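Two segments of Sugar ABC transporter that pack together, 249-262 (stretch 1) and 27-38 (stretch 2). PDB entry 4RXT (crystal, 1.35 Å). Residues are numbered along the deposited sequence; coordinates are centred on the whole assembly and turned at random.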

# COMPACT_ATOMS: atom_id res chain seq x y z
N PRO A 249 7.15 0.53 -4.59
CA PRO A 249 7.05 1.92 -4.23
C PRO A 249 8.19 2.79 -4.76
O PRO A 249 7.96 3.94 -5.09
CB PRO A 249 7.05 1.90 -2.68
CG PRO A 249 7.65 0.56 -2.31
CD PRO A 249 7.11 -0.34 -3.41
N TYR A 250 9.42 2.26 -4.81
CA TYR A 250 10.56 3.03 -5.35
C TYR A 250 10.26 3.52 -6.76
O TYR A 250 10.44 4.69 -7.08
CB TYR A 250 11.84 2.22 -5.33
CG TYR A 250 13.07 3.03 -5.67
CD1 TYR A 250 13.77 3.67 -4.67
CD2 TYR A 250 13.51 3.15 -6.99
CE1 TYR A 250 14.93 4.40 -4.95
CE2 TYR A 250 14.64 3.89 -7.30
CZ TYR A 250 15.36 4.52 -6.29
OH TYR A 250 16.49 5.23 -6.62
N ARG A 251 9.75 2.61 -7.59
CA ARG A 251 9.39 2.98 -8.97
C ARG A 251 8.25 3.98 -9.03
O ARG A 251 8.28 4.87 -9.85
CB ARG A 251 9.07 1.73 -9.80
CG ARG A 251 8.63 2.06 -11.22
CD ARG A 251 8.22 0.84 -11.97
NE ARG A 251 7.87 1.19 -13.33
CZ ARG A 251 7.30 0.34 -14.19
NH1 ARG A 251 7.03 -0.90 -13.82
NH2 ARG A 251 7.04 0.74 -15.42
N MET A 252 7.23 3.80 -8.18
CA MET A 252 6.15 4.79 -8.11
C MET A 252 6.72 6.21 -7.88
O MET A 252 6.29 7.19 -8.54
CB MET A 252 5.08 4.44 -7.06
CG MET A 252 4.18 3.23 -7.39
SD MET A 252 3.05 2.94 -5.96
CE MET A 252 3.23 1.15 -5.79
N GLY A 253 7.68 6.35 -6.98
CA GLY A 253 8.33 7.64 -6.72
C GLY A 253 9.18 8.13 -7.88
O GLY A 253 9.04 9.26 -8.33
N TYR A 254 10.02 7.23 -8.39
CA TYR A 254 10.96 7.57 -9.45
C TYR A 254 10.23 7.91 -10.74
O TYR A 254 10.43 8.99 -11.33
CB TYR A 254 11.98 6.44 -9.66
CG TYR A 254 13.13 6.87 -10.54
CD1 TYR A 254 13.00 6.94 -11.92
CD2 TYR A 254 14.33 7.30 -9.97
CE1 TYR A 254 14.04 7.38 -12.71
CE2 TYR A 254 15.39 7.73 -10.75
CZ TYR A 254 15.25 7.77 -12.12
OH TYR A 254 16.31 8.24 -12.86
N ASP A 255 9.45 6.95 -11.23
CA ASP A 255 8.77 7.10 -12.48
C ASP A 255 7.61 8.08 -12.32
O ASP A 255 7.18 8.66 -13.31
CB ASP A 255 8.30 5.77 -13.03
CG ASP A 255 9.41 4.98 -13.68
OD1 ASP A 255 10.53 5.52 -13.87
OD2 ASP A 255 9.17 3.82 -14.05
N GLY A 256 7.13 8.29 -11.10
CA GLY A 256 6.19 9.39 -10.86
C GLY A 256 6.76 10.75 -11.21
O GLY A 256 6.15 11.53 -11.94
N ILE A 257 7.91 11.06 -10.62
CA ILE A 257 8.62 12.29 -10.94
C ILE A 257 9.01 12.36 -12.42
O ILE A 257 8.78 13.37 -13.07
CB ILE A 257 9.86 12.47 -10.06
CG1 ILE A 257 9.44 12.65 -8.61
CG2 ILE A 257 10.71 13.65 -10.58
CD1 ILE A 257 8.58 13.86 -8.28
N LYS A 258 9.57 11.29 -12.95
CA LYS A 258 9.95 11.27 -14.37
C LYS A 258 8.72 11.57 -15.29
O LYS A 258 8.83 12.38 -16.24
CB LYS A 258 10.60 9.94 -14.73
CG LYS A 258 11.23 9.84 -16.10
CD LYS A 258 12.03 8.56 -16.23
CE LYS A 258 12.75 8.53 -17.56
NZ LYS A 258 13.74 7.44 -17.53
N THR A 259 7.59 10.94 -15.00
CA THR A 259 6.35 11.19 -15.75
C THR A 259 5.84 12.60 -15.59
O THR A 259 5.46 13.23 -16.56
CB THR A 259 5.26 10.20 -15.30
OG1 THR A 259 5.73 8.86 -15.53
CG2 THR A 259 3.94 10.47 -16.01
N ALA A 260 5.87 13.12 -14.36
CA ALA A 260 5.44 14.48 -14.12
C ALA A 260 6.31 15.48 -14.90
O ALA A 260 5.79 16.44 -15.45
CB ALA A 260 5.46 14.82 -12.63
N LEU A 261 7.63 15.27 -14.91
CA LEU A 261 8.48 16.11 -15.72
C LEU A 261 8.08 16.11 -17.20
O LEU A 261 8.03 17.14 -17.85
CB LEU A 261 9.95 15.69 -15.55
CG LEU A 261 10.98 16.52 -16.34
CD1 LEU A 261 10.96 18.00 -15.97
CD2 LEU A 261 12.38 15.95 -16.18
N ALA A 262 7.84 14.92 -17.73
CA ALA A 262 7.48 14.82 -19.13
C ALA A 262 6.16 15.56 -19.41
O ALA A 262 6.04 16.32 -20.41
CB ALA A 262 7.37 13.35 -19.55
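Stretch 2, residues 27-38: RKAGKDLGVKVP

How does the backbone of stretch 2 run against stretch 1? Stretch 1 is helical throughout, from P249 to A262, and its helix continues later in the chain. Stretch 2 begins with the end of a helix that starts earlier in the chain, helical from R27 to L33, after which G34 breaks the pattern with phi/psi of 70/54, a positive phi that favours glycine. The two helices run in broadly the same N-to-C direction, with a signed crossing angle of -38° and a closest axial approach of 8.0 Å; the CA atoms of Y254 and A29 lie 5.1 Å apart. Beyond G34 the chain is extended, with V35 at -128/137 and V37 at -124/87. The CA atoms of L261 and V35 lie 8.0 Å apart, and from V35 to V37 the chain turns back along stretch 1, from L261 toward I257.

What fills the contact where the helices come close, near Y254? The small side chain of A29 points toward stretch 1 and lies over one face of the Y254 ring, its CB 3.8 Å from the ring centroid and only 16° off the ring normal, a CH-pi contact. The same A29 CB is 3.8 Å from I257 CB, so a single methyl group meets both an aromatic ring and an aliphatic side chain. The ring also reaches the backbone, with Y254 CE2 3.5 Å from A29 CA.

Where does polarity enter the contact? With chi1 in the t well, Y254 carries its hydroxyl out to the helix of stretch 2, where Y254 OH donates a hydrogen bond to D32 OD2 at 2.6 Å, near the plane of the ring. That carboxylate is shared: K28 NZ, one turn earlier, forms a salt bridge to D32 OD2 at 2.8 Å. K28 also meets Y250, whose OH approaches K28 CB at 3.3 Å.

What closes the apolar side of the contact at and beyond the end of the helix of stretch 2? L33, V35 and V37 all point their CA-to-CB bonds toward stretch 1. L33 CD1 packs 3.7 Å from K258 CA, while L33 CB lies 4.0 Å from L261 CD2. Both methyls of L261, CD1 and CD2, lie 3.8 Å from V35 CG2, so L261 touches residues before and after the G34 turn. V37 reaches back toward I257, with V37 CG1 3.8 Å from I257 CD1. I257 thereby contacts both the helix, at A29, and the extended segment that follows it.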

# COMPACT_ATOMS: atom_id res chain seq x y z
N ARG A 27 13.32 11.28 -4.88
CA ARG A 27 14.56 12.05 -4.61
C ARG A 27 15.61 11.73 -5.68
O ARG A 27 16.28 12.64 -6.22
CB ARG A 27 15.12 11.70 -3.19
CG ARG A 27 16.29 12.53 -2.73
CD ARG A 27 16.71 12.07 -1.34
NE ARG A 27 15.54 12.07 -0.44
CZ ARG A 27 15.12 11.03 0.30
NH1 ARG A 27 14.05 11.15 1.07
NH2 ARG A 27 15.77 9.87 0.29
N LYS A 28 15.79 10.44 -5.94
CA LYS A 28 16.81 10.00 -6.89
C LYS A 28 16.46 10.57 -8.28
O LYS A 28 17.32 11.07 -9.02
CB LYS A 28 16.92 8.48 -6.91
CG LYS A 28 17.99 7.92 -7.83
CD LYS A 28 19.39 8.34 -7.43
CE LYS A 28 20.47 7.68 -8.31
NZ LYS A 28 20.00 7.34 -9.68
N ALA A 29 15.18 10.50 -8.63
CA ALA A 29 14.72 11.04 -9.91
C ALA A 29 15.01 12.54 -10.01
O ALA A 29 15.46 13.02 -11.05
CB ALA A 29 13.25 10.78 -10.13
N GLY A 30 14.74 13.28 -8.93
CA GLY A 30 15.04 14.70 -8.91
C GLY A 30 16.52 14.96 -9.23
O GLY A 30 16.85 15.83 -10.01
N LYS A 31 17.38 14.19 -8.60
CA LYS A 31 18.84 14.33 -8.80
C LYS A 31 19.22 13.93 -10.24
O LYS A 31 20.01 14.61 -10.92
CB LYS A 31 19.60 13.48 -7.78
CG LYS A 31 19.60 14.01 -6.34
CD LYS A 31 20.61 13.27 -5.44
CE LYS A 31 20.01 12.74 -4.13
NZ LYS A 31 19.94 13.73 -3.01
N ASP A 32 18.66 12.82 -10.71
CA ASP A 32 19.05 12.30 -12.03
C ASP A 32 18.63 13.26 -13.13
O ASP A 32 19.35 13.47 -14.10
CB ASP A 32 18.43 10.92 -12.32
CG ASP A 32 19.08 9.79 -11.56
OD1 ASP A 32 20.11 10.02 -10.88
OD2 ASP A 32 18.53 8.65 -11.65
N LEU A 33 17.44 13.84 -12.96
CA LEU A 33 16.76 14.54 -14.04
C LEU A 33 16.90 16.07 -13.94
O LEU A 33 16.48 16.79 -14.83
CB LEU A 33 15.27 14.18 -14.05
CG LEU A 33 14.90 12.71 -14.22
CD1 LEU A 33 13.39 12.53 -14.14
CD2 LEU A 33 15.46 12.16 -15.53
N GLY A 34 17.44 16.55 -12.83
CA GLY A 34 17.56 17.98 -12.58
C GLY A 34 16.24 18.68 -12.31
O GLY A 34 15.91 19.69 -12.94
N VAL A 35 15.53 18.14 -11.33
CA VAL A 35 14.24 18.68 -10.88
C VAL A 35 14.33 18.86 -9.36
O VAL A 35 14.86 18.00 -8.66
CB VAL A 35 13.08 17.72 -11.24
CG1 VAL A 35 11.74 18.23 -10.71
CG2 VAL A 35 12.97 17.57 -12.75
N LYS A 36 13.83 19.97 -8.85
CA LYS A 36 13.71 20.18 -7.40
C LYS A 36 12.44 19.40 -6.96
O LYS A 36 11.35 19.58 -7.52
CB LYS A 36 13.54 21.68 -7.08
CG LYS A 36 13.31 22.09 -5.61
CD LYS A 36 12.52 23.40 -5.41
CE LYS A 36 12.28 23.70 -3.95
NZ LYS A 36 11.63 25.04 -3.71
N VAL A 37 12.59 18.49 -6.00
CA VAL A 37 11.49 17.65 -5.52
C VAL A 37 11.29 17.81 -4.01
O VAL A 37 11.83 17.05 -3.19
CB VAL A 37 11.71 16.17 -5.91
CG1 VAL A 37 10.57 15.31 -5.40
CG2 VAL A 37 11.86 16.01 -7.42
N PRO A 38 10.48 18.81 -3.62
CA PRO A 38 10.08 18.89 -2.24
C PRO A 38 9.33 17.65 -1.82
O PRO A 38 8.52 17.14 -2.56
CB PRO A 38 9.14 20.12 -2.19
CG PRO A 38 9.43 20.91 -3.43
CD PRO A 38 9.94 19.92 -4.44